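Local coordinates for protein neural-cadherin (PDB 3UBG) that mediates calcium-dependent, homophilic adhesion between cells, here as a three-domain piece of its ectodomain with calcium ions bound where two cadherin domains join, at residues V181-Q186 against Q196-E201; F11-G16 against V96-D101; H142-R147 against V156-G161. All coordinates share one frame; numbering follows the deposited sequence.

Interaction 1 of 3, residues V181-Q186 against Q196-E201. With CA (calcium ion), chain D.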
loop_
_atom_site.group_PDB
_atom_site.type_symbol
_atom_site.label_atom_id
_atom_site.label_comp_id
_atom_site.label_asym_id
_atom_site.label_seq_id
_atom_site.Cartn_x
_atom_site.Cartn_y
_atom_site.Cartn_z
ATOM N N VAL A 181 -12.491 -7.163 -11.324
ATOM C CA VAL A 181 -11.801 -6.161 -12.127
ATOM C C VAL A 181 -10.297 -6.207 -11.935
ATOM O O VAL A 181 -9.792 -6.763 -10.976
ATOM C CB VAL A 181 -12.273 -4.746 -11.786
ATOM C CG1 VAL A 181 -13.750 -4.574 -12.155
ATOM C CG2 VAL A 181 -12.002 -4.424 -10.299
ATOM N N LYS A 182 -9.584 -5.595 -12.859
ATOM C CA LYS A 182 -8.158 -5.445 -12.701
ATOM C C LYS A 182 -7.671 -4.233 -13.496
ATOM O O LYS A 182 -8.382 -3.724 -14.374
ATOM C CB LYS A 182 -7.444 -6.717 -13.158
ATOM C CG LYS A 182 -7.409 -6.903 -14.647
ATOM C CD LYS A 182 -6.274 -7.847 -15.030
ATOM C CE LYS A 182 -6.101 -7.936 -16.549
ATOM N NZ LYS A 182 -4.959 -8.842 -16.908
ATOM N N ALA A 183 -6.473 -3.752 -13.173
ATOM C CA ALA A 183 -5.836 -2.755 -14.018
ATOM C C ALA A 183 -4.529 -3.316 -14.563
ATOM O O ALA A 183 -3.886 -4.151 -13.930
ATOM C CB ALA A 183 -5.616 -1.437 -13.266
ATOM N N GLU A 184 -4.164 -2.877 -15.760
ATOM C CA GLU A 184 -2.894 -3.241 -16.353
ATOM C C GLU A 184 -2.072 -1.998 -16.608
ATOM O O GLU A 184 -2.616 -0.950 -16.929
ATOM C CB GLU A 184 -3.102 -3.928 -17.692
ATOM C CG GLU A 184 -3.706 -5.305 -17.632
ATOM C CD GLU A 184 -3.909 -5.868 -19.020
ATOM O OE1 GLU A 184 -3.823 -5.075 -19.992
ATOM O OE2 GLU A 184 -4.156 -7.087 -19.138
ATOM N N ASP A 185 -0.759 -2.117 -16.476
ATOM C CA ASP A 185 0.126 -1.099 -17.010
ATOM C C ASP A 185 0.585 -1.637 -18.356
ATOM O O ASP A 185 1.394 -2.564 -18.424
ATOM C CB ASP A 185 1.309 -0.826 -16.073
ATOM C CG ASP A 185 2.329 0.133 -16.680
ATOM O OD1 ASP A 185 2.061 0.691 -17.766
ATOM O OD2 ASP A 185 3.390 0.352 -16.062
ATOM N N GLN A 186 0.038 -1.077 -19.429
ATOM C CA GLN A 186 0.334 -1.565 -20.763
ATOM C C GLN A 186 1.654 -1.019 -21.302
ATOM O O GLN A 186 1.964 -1.165 -22.483
ATOM C CB GLN A 186 -0.836 -1.294 -21.706
ATOM C CG GLN A 186 -2.133 -1.853 -21.160
ATOM C CD GLN A 186 -3.113 -2.293 -22.238
ATOM O OE1 GLN A 186 -3.118 -1.767 -23.352
ATOM N NE2 GLN A 186 -3.956 -3.267 -21.899
ATOM N N GLN A 196 1.962 -6.232 -16.731
ATOM C CA GLN A 196 1.839 -6.074 -15.283
ATOM C C GLN A 196 0.402 -5.744 -14.869
ATOM O O GLN A 196 -0.276 -4.950 -15.517
ATOM C CB GLN A 196 2.750 -4.964 -14.775
ATOM C CG GLN A 196 4.203 -5.092 -15.149
ATOM C CD GLN A 196 4.850 -3.725 -15.236
ATOM O OE1 GLN A 196 4.161 -2.711 -15.223
ATOM N NE2 GLN A 196 6.167 -3.692 -15.335
ATOM N N SER A 197 -0.022 -6.330 -13.756
ATOM C CA SER A 197 -1.412 -6.299 -13.317
ATOM C C SER A 197 -1.534 -6.102 -11.828
ATOM O O SER A 197 -0.771 -6.667 -11.048
ATOM C CB SER A 197 -2.090 -7.644 -13.613
ATOM O OG SER A 197 -2.212 -7.875 -14.997
ATOM N N THR A 198 -2.533 -5.333 -11.433
ATOM C CA THR A 198 -3.064 -5.415 -10.087
ATOM C C THR A 198 -3.538 -6.850 -9.846
ATOM O O THR A 198 -3.694 -7.621 -10.791
ATOM C CB THR A 198 -4.309 -4.519 -9.965
ATOM O OG1 THR A 198 -5.389 -5.085 -10.725
ATOM C CG2 THR A 198 -4.012 -3.119 -10.481
ATOM N N PRO A 199 -3.810 -7.196 -8.585
ATOM C CA PRO A 199 -4.629 -8.364 -8.240
ATOM C C PRO A 199 -6.039 -8.225 -8.826
ATOM O O PRO A 199 -6.465 -7.115 -9.185
ATOM C CB PRO A 199 -4.769 -8.257 -6.718
ATOM C CG PRO A 199 -3.769 -7.271 -6.282
ATOM C CD PRO A 199 -3.483 -6.368 -7.412
ATOM N N GLU A 200 -6.755 -9.339 -8.920
ATOM C CA GLU A 200 -8.179 -9.318 -9.259
ATOM C C GLU A 200 -8.991 -8.892 -8.052
ATOM O O GLU A 200 -9.005 -9.589 -7.032
ATOM C CB GLU A 200 -8.665 -10.702 -9.694
ATOM C CG GLU A 200 -8.331 -11.072 -11.143
ATOM C CD GLU A 200 -8.962 -12.398 -11.571
ATOM O OE1 GLU A 200 -10.102 -12.695 -11.137
ATOM O OE2 GLU A 200 -8.318 -13.141 -12.339
ATOM N N GLU A 201 -9.679 -7.761 -8.178
ATOM C CA GLU A 201 -10.540 -7.254 -7.121
ATOM C C GLU A 201 -11.984 -7.625 -7.390
ATOM O O GLU A 201 -12.435 -7.622 -8.543
ATOM C CB GLU A 201 -10.440 -5.729 -7.026
ATOM C CG GLU A 201 -9.111 -5.231 -6.537
ATOM C CD GLU A 201 -8.844 -5.570 -5.073
ATOM O OE1 GLU A 201 -9.811 -5.767 -4.299
ATOM O OE2 GLU A 201 -7.649 -5.625 -4.697
HETATM CA CA CA D . 4.517 -0.399 -14.035
#

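Interaction 2 of 3, residues F11-G16 against V96-D101. With CA (calcium ion), chain E; CA (calcium ion), chain F; CA (calcium ion), chain D.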
loop_
_atom_site.group_PDB
_atom_site.type_symbol
_atom_site.label_atom_id
_atom_site.label_comp_id
_atom_site.label_asym_id
_atom_site.label_seq_id
_atom_site.Cartn_x
_atom_site.Cartn_y
_atom_site.Cartn_z
ATOM N N PHE A 11 23.363 3.650 -15.287
ATOM C CA PHE A 11 22.763 2.344 -15.540
ATOM C C PHE A 11 21.256 2.415 -15.370
ATOM O O PHE A 11 20.734 3.279 -14.667
ATOM C CB PHE A 11 23.288 1.275 -14.572
ATOM C CG PHE A 11 24.740 0.904 -14.762
ATOM C CD1 PHE A 11 25.709 1.351 -13.865
ATOM C CD2 PHE A 11 25.133 0.062 -15.801
ATOM C CE1 PHE A 11 27.045 0.990 -14.012
ATOM C CE2 PHE A 11 26.473 -0.311 -15.958
ATOM C CZ PHE A 11 27.428 0.155 -15.063
ATOM N N THR A 12 20.556 1.490 -16.009
ATOM C CA THR A 12 19.175 1.208 -15.651
ATOM C C THR A 12 19.139 0.374 -14.377
ATOM O O THR A 12 20.089 -0.372 -14.079
ATOM C CB THR A 12 18.456 0.439 -16.773
ATOM O OG1 THR A 12 18.942 -0.906 -16.816
ATOM C CG2 THR A 12 18.698 1.130 -18.129
ATOM N N GLU A 13 18.055 0.491 -13.617
ATOM C CA GLU A 13 17.864 -0.405 -12.475
ATOM C C GLU A 13 17.870 -1.876 -12.925
ATOM O O GLU A 13 18.228 -2.777 -12.159
ATOM C CB GLU A 13 16.583 -0.070 -11.716
ATOM C CG GLU A 13 15.324 -0.291 -12.530
ATOM C CD GLU A 13 14.057 0.180 -11.825
ATOM O OE1 GLU A 13 13.176 0.705 -12.525
ATOM O OE2 GLU A 13 13.939 0.030 -10.587
ATOM N N ALA A 14 17.504 -2.122 -14.178
ATOM C CA ALA A 14 17.495 -3.494 -14.686
ATOM C C ALA A 14 18.898 -4.048 -14.957
ATOM O O ALA A 14 19.103 -5.259 -14.974
ATOM C CB ALA A 14 16.623 -3.606 -15.931
ATOM N N ASP A 15 19.862 -3.164 -15.189
ATOM C CA ASP A 15 21.248 -3.604 -15.328
ATOM C C ASP A 15 21.726 -4.211 -14.010
ATOM O O ASP A 15 22.657 -5.000 -13.989
ATOM C CB ASP A 15 22.161 -2.439 -15.725
ATOM C CG ASP A 15 21.835 -1.869 -17.083
ATOM O OD1 ASP A 15 21.418 -2.625 -17.983
ATOM O OD2 ASP A 15 22.012 -0.654 -17.262
ATOM N N GLY A 16 21.087 -3.814 -12.913
ATOM C CA GLY A 16 21.333 -4.399 -11.610
ATOM C C GLY A 16 20.260 -5.417 -11.191
ATOM O O GLY A 16 19.908 -5.515 -10.018
ATOM N N VAL A 96 21.101 5.866 -11.449
ATOM C CA VAL A 96 20.219 4.769 -11.753
ATOM C C VAL A 96 18.949 5.224 -12.464
ATOM O O VAL A 96 18.293 6.191 -12.056
ATOM C CB VAL A 96 19.905 4.013 -10.499
ATOM C CG1 VAL A 96 19.004 2.841 -10.830
ATOM C CG2 VAL A 96 21.222 3.556 -9.895
ATOM N N LYS A 97 18.643 4.526 -13.550
ATOM C CA LYS A 97 17.590 4.922 -14.462
ATOM C C LYS A 97 16.372 4.025 -14.327
ATOM O O LYS A 97 16.494 2.814 -14.184
ATOM C CB LYS A 97 18.121 4.906 -15.888
ATOM C CG LYS A 97 19.018 6.090 -16.173
ATOM C CD LYS A 97 19.506 6.053 -17.576
ATOM C CE LYS A 97 20.645 5.093 -17.699
ATOM N NZ LYS A 97 21.085 4.983 -19.098
ATOM N N ASP A 98 15.196 4.631 -14.362
ATOM C CA ASP A 98 13.955 3.907 -14.165
ATOM C C ASP A 98 13.607 3.041 -15.367
ATOM O O ASP A 98 13.725 3.477 -16.507
ATOM C CB ASP A 98 12.807 4.879 -13.915
ATOM C CG ASP A 98 11.494 4.169 -13.713
ATOM O OD1 ASP A 98 11.480 3.229 -12.900
ATOM O OD2 ASP A 98 10.490 4.517 -14.370
ATOM N N VAL A 99 13.160 1.823 -15.091
ATOM C CA VAL A 99 12.622 0.930 -16.098
ATOM C C VAL A 99 11.207 0.575 -15.635
ATOM O O VAL A 99 10.902 0.625 -14.455
ATOM C CB VAL A 99 13.527 -0.346 -16.251
ATOM C CG1 VAL A 99 12.813 -1.433 -16.991
ATOM C CG2 VAL A 99 14.847 -0.012 -16.958
ATOM N N ASN A 100 10.315 0.256 -16.550
ATOM C CA ASN A 100 8.953 -0.045 -16.137
ATOM C C ASN A 100 8.881 -1.482 -15.643
ATOM O O ASN A 100 8.830 -2.419 -16.439
ATOM C CB ASN A 100 7.978 0.191 -17.291
ATOM C CG ASN A 100 6.534 0.299 -16.828
ATOM O OD1 ASN A 100 6.088 -0.455 -15.973
ATOM N ND2 ASN A 100 5.797 1.222 -17.412
ATOM N N ASP A 101 8.879 -1.655 -14.326
ATOM C CA ASP A 101 9.106 -2.965 -13.748
ATOM C C ASP A 101 8.338 -3.197 -12.452
ATOM O O ASP A 101 8.602 -4.164 -11.731
ATOM C CB ASP A 101 10.605 -3.173 -13.520
ATOM C CG ASP A 101 11.137 -2.372 -12.340
ATOM O OD1 ASP A 101 10.504 -1.376 -11.959
ATOM O OD2 ASP A 101 12.200 -2.738 -11.794
HETATM CA CA CA E . 10.691 1.147 -12.130
HETATM CA CA CA F . 12.019 -1.298 -9.587
HETATM CA CA CA D . 4.517 -0.399 -14.035
HETATM O O HOH W 1 13.733 -3.310 -8.841
#

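Interaction 3 of 3, residues H142-R147 against V156-G161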
loop_
_atom_site.group_PDB
_atom_site.type_symbol
_atom_site.label_atom_id
_atom_site.label_comp_id
_atom_site.label_asym_id
_atom_site.label_seq_id
_atom_site.Cartn_x
_atom_site.Cartn_y
_atom_site.Cartn_z
ATOM N N HIS A 142 -4.693 0.681 -17.941
ATOM C CA HIS A 142 -5.961 0.275 -18.542
ATOM C C HIS A 142 -6.810 -0.539 -17.575
ATOM O O HIS A 142 -6.307 -1.419 -16.885
ATOM C CB HIS A 142 -5.709 -0.522 -19.814
ATOM C CG HIS A 142 -5.094 0.291 -20.907
ATOM N ND1 HIS A 142 -5.719 0.512 -22.116
ATOM C CD2 HIS A 142 -3.921 0.959 -20.965
ATOM C CE1 HIS A 142 -4.947 1.267 -22.876
ATOM N NE2 HIS A 142 -3.850 1.553 -22.200
ATOM N N TYR A 143 -8.105 -0.231 -17.539
ATOM C CA TYR A 143 -9.046 -0.860 -16.622
ATOM C C TYR A 143 -9.904 -1.918 -17.332
ATOM O O TYR A 143 -10.321 -1.721 -18.473
ATOM C CB TYR A 143 -9.927 0.210 -15.971
ATOM C CG TYR A 143 -9.173 1.243 -15.165
ATOM C CD1 TYR A 143 -8.782 0.982 -13.853
ATOM C CD2 TYR A 143 -8.872 2.490 -15.700
ATOM C CE1 TYR A 143 -8.094 1.929 -13.096
ATOM C CE2 TYR A 143 -8.195 3.445 -14.958
ATOM C CZ TYR A 143 -7.792 3.158 -13.650
ATOM O OH TYR A 143 -7.108 4.099 -12.889
ATOM N N PHE A 144 -10.160 -3.039 -16.659
ATOM C CA PHE A 144 -10.905 -4.150 -17.254
ATOM C C PHE A 144 -11.783 -4.910 -16.259
ATOM O O PHE A 144 -11.400 -5.144 -15.101
ATOM C CB PHE A 144 -9.957 -5.172 -17.887
ATOM C CG PHE A 144 -9.089 -4.611 -18.960
ATOM C CD1 PHE A 144 -9.590 -4.392 -20.231
ATOM C CD2 PHE A 144 -7.764 -4.306 -18.707
ATOM C CE1 PHE A 144 -8.787 -3.864 -21.233
ATOM C CE2 PHE A 144 -6.952 -3.785 -19.706
ATOM C CZ PHE A 144 -7.463 -3.557 -20.967
ATOM N N ILE A 145 -12.956 -5.317 -16.733
ATOM C CA ILE A 145 -13.705 -6.386 -16.091
ATOM C C ILE A 145 -13.162 -7.713 -16.615
ATOM O O ILE A 145 -13.027 -7.887 -17.828
ATOM C CB ILE A 145 -15.183 -6.303 -16.452
ATOM C CG1 ILE A 145 -15.798 -5.023 -15.874
ATOM C CG2 ILE A 145 -15.917 -7.542 -15.973
ATOM C CD1 ILE A 145 -17.097 -4.634 -16.526
ATOM N N VAL A 146 -12.834 -8.644 -15.720
ATOM C CA VAL A 146 -12.355 -9.954 -16.150
ATOM C C VAL A 146 -13.355 -11.100 -15.909
ATOM O O VAL A 146 -13.415 -12.067 -16.681
ATOM C CB VAL A 146 -10.963 -10.290 -15.549
ATOM C CG1 VAL A 146 -9.959 -9.216 -15.935
ATOM C CG2 VAL A 146 -11.041 -10.465 -14.041
ATOM N N ARG A 147 -14.119 -10.994 -14.829
ATOM C CA ARG A 147 -15.253 -11.879 -14.593
ATOM C C ARG A 147 -16.493 -11.004 -14.432
ATOM O O ARG A 147 -16.525 -10.137 -13.566
ATOM C CB ARG A 147 -15.054 -12.745 -13.338
ATOM C CG ARG A 147 -14.216 -14.034 -13.526
ATOM C CD ARG A 147 -14.442 -15.062 -12.382
ATOM N NE ARG A 147 -15.573 -15.948 -12.662
ATOM C CZ ARG A 147 -16.332 -16.562 -11.746
ATOM N NH1 ARG A 147 -16.109 -16.401 -10.442
ATOM N NH2 ARG A 147 -17.341 -17.342 -12.143
ATOM N N VAL A 156 -16.907 -1.262 -17.797
ATOM C CA VAL A 156 -15.960 -0.294 -17.252
ATOM C C VAL A 156 -15.213 0.385 -18.372
ATOM O O VAL A 156 -14.793 -0.269 -19.329
ATOM C CB VAL A 156 -14.945 -0.932 -16.257
ATOM C CG1 VAL A 156 -14.136 -2.011 -16.916
ATOM C CG2 VAL A 156 -14.024 0.125 -15.712
ATOM N N ASP A 157 -15.059 1.701 -18.261
ATOM C CA ASP A 157 -14.311 2.447 -19.258
ATOM C C ASP A 157 -12.806 2.144 -19.160
ATOM O O ASP A 157 -12.204 2.225 -18.086
ATOM C CB ASP A 157 -14.569 3.940 -19.127
ATOM C CG ASP A 157 -13.970 4.729 -20.280
ATOM O OD1 ASP A 157 -12.755 5.027 -20.253
ATOM O OD2 ASP A 157 -14.714 5.032 -21.233
ATOM N N GLU A 158 -12.205 1.801 -20.289
ATOM C CA GLU A 158 -10.870 1.229 -20.275
ATOM C C GLU A 158 -9.828 2.229 -19.782
ATOM O O GLU A 158 -8.716 1.868 -19.378
ATOM C CB GLU A 158 -10.499 0.705 -21.656
ATOM C CG GLU A 158 -9.138 0.096 -21.697
ATOM C CD GLU A 158 -8.877 -0.673 -22.972
ATOM O OE1 GLU A 158 -9.859 -1.027 -23.666
ATOM O OE2 GLU A 158 -7.681 -0.922 -23.278
ATOM N N ARG A 159 -10.212 3.489 -19.802
ATOM C CA ARG A 159 -9.283 4.565 -19.558
ATOM C C ARG A 159 -9.678 5.401 -18.350
ATOM O O ARG A 159 -8.816 5.845 -17.595
ATOM C CB ARG A 159 -9.168 5.438 -20.808
ATOM C CG ARG A 159 -8.343 6.698 -20.620
ATOM C CD ARG A 159 -8.691 7.760 -21.680
ATOM N NE ARG A 159 -8.010 9.031 -21.428
ATOM C CZ ARG A 159 -6.721 9.245 -21.684
ATOM N NH1 ARG A 159 -6.169 10.428 -21.422
ATOM N NH2 ARG A 159 -5.981 8.270 -22.198
ATOM N N SER A 160 -10.972 5.625 -18.152
ATOM C CA SER A 160 -11.390 6.447 -17.021
ATOM C C SER A 160 -11.614 5.634 -15.753
ATOM O O SER A 160 -11.557 6.172 -14.650
ATOM C CB SER A 160 -12.645 7.242 -17.352
ATOM O OG SER A 160 -13.727 6.365 -17.587
ATOM N N GLY A 161 -11.889 4.344 -15.909
ATOM C CA GLY A 161 -12.123 3.492 -14.765
ATOM C C GLY A 161 -13.562 3.550 -14.287
ATOM O O GLY A 161 -13.921 2.870 -13.310
HETATM O O HOH W 2 -12.522 -2.056 -20.125
#

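Interaction 1 of 3, residues V181-Q186 against Q196-E201
Q196 and D185 reach for one calcium ion, their side chains running alongside one another to the metal, with amide and carboxylate planes 61° apart. Q196 OE1 binds the metal at 2.6 Å and D185 OD2 at 2.4 Å; N100, E102, D134 and D136 supply further oxygens, and D185 OD1 is held by the backbone N of N140 and N187. Behind this site Q196 O accepts from D185 N at 3.0 Å. S197 then pairs with E184 as an antiparallel non-hydrogen-bonded pair; its OG gets a weak bond from K182 NZ, an ammonium already engaged by E184 OE2 in a 2.9 Å salt bridge. At T198 a side chain does the work of a backbone carbonyl: with OG1 set between the backbone N and the carbonyl carbon (chi1 70°), it accepts from A183 N at 3.0 Å, nearly straight at 166°, and donates to P199 O, while T198 N returns a bond to A183 O. CG2 of T198 packs on A183 CB. A valine here would lose the hydroxyl and is likely to leave A183 N without its acceptor. Past T198, P199 and E200 leave the regular pairing, and the register slips by one residue before E201 pairs with V181 through two backbone bonds, V181 N to E201 O at 2.8 Å and E201 N to V181 O at 3.0 Å. In the cadherin sandwich, strand 176-185 lies between strands 195-207 and 141-148, while F106 of strand 105-106 packs against V181, T198 and E201.

Interaction 2 of 3, residues F11-G16 against V96-D101
E13 OE1 is gripped by two partners: it binds one calcium ion at 2.6 Å and takes V99 N at 2.8 Å on its anti lone pair, the bond almost straight at 172°. OE2 of the same carboxylate binds a second calcium at 2.5 Å, and E13 has a further polar partner in Y60. CG lies between the backbone N and the carbonyl carbon (chi1 65°), and the extended chain beyond it carries the carboxylate to the ions. D101 comes at the pair of ions from the other direction, its carboxylate plane turned 50° from that of E13; OD1 bridges both metals, and OD2 joins it on the second at 2.6 Å. D98 OD1 and V99 O add to the first. D98 to D101 thus form the Asp-Val-Asn-Asp calcium motif of a cadherin linker, which with E61 and D136 ties this domain to the next; N100 OD1 carries it to the third ion, 2.5 Å away. Further back, F11 and T12 pair in parallel with V96 and K97. K97 N donates to F11 O at 2.7 Å, and E13 N to K97 O at 2.9 Å, the second fixing the backbone that bears the metal-binding side chain. T12 CB rests on V99 CG2, while T12 OG1 accepts from D15 N in an ST motif that begins the turn out of the strand.

Interaction 3 of 3, residues H142-R147 against V156-G161
Y143 and E158 meet where strand 141-148, at the edge of one sheet of the cadherin beta-sandwich, passes the loop that leads from strand 154-156 to strand 162-165 in the other. That loop is tightened by an Asx turn: D157 OD1 accepts from R159 N and S160 N, which come from opposite faces of its carboxylate plane. Y143 N donates to E158 O at 2.9 Å, from above the carbonyl plane, and the tyrosine ring packs against the end of the loop. CA of G161 lies over one ring face, 3.9 Å from the centroid, a CH-pi contact; R159 O meets the ring edge in its plane. The phenol end reaches on into the sandwich, where Y143 OH is hydrogen-bonded to A132 N of strand 126-133. E158, with CG anti to its backbone N (chi1 -180°) and the chain extended, crosses back to the strand: H142 ND1 donates to OE2 at 2.7 Å, the planes of ring and carboxylate turned 61° apart, and F144 CZ lies 3.5 Å from the same oxygen. V156 fills the other end, its CG1 against I145 CG1 at 3.6 Å as the two side chains pass one another head to tail, and its CG2 near Y143 CB. A water links the two backbones, donating to Y143 O at 2.8 Å and to V156 O at 3.0 Å.

Along the chain interaction 2 closes first, then interaction 3, then interaction 1. Interactions 1 and 3 lie in one domain with centres about 9 Å apart and share a sheet: strands 176-185 and 141-148 are neighbours, joined by backbone bonds from E184 to H142 and from K182 to F144. Interaction 2 belongs to the preceding domain, its centre about 22 Å from that of interaction 1, yet the two meet at the third calcium, where N100 comes up to D185 and Q196. Interactions 2 and 3 do not touch, their nearest atoms about 10 Å apart. The contacts therefore run from the calcium-bound linker into the second domain's sheet, consistent with the rigid joint that calcium gives cadherins.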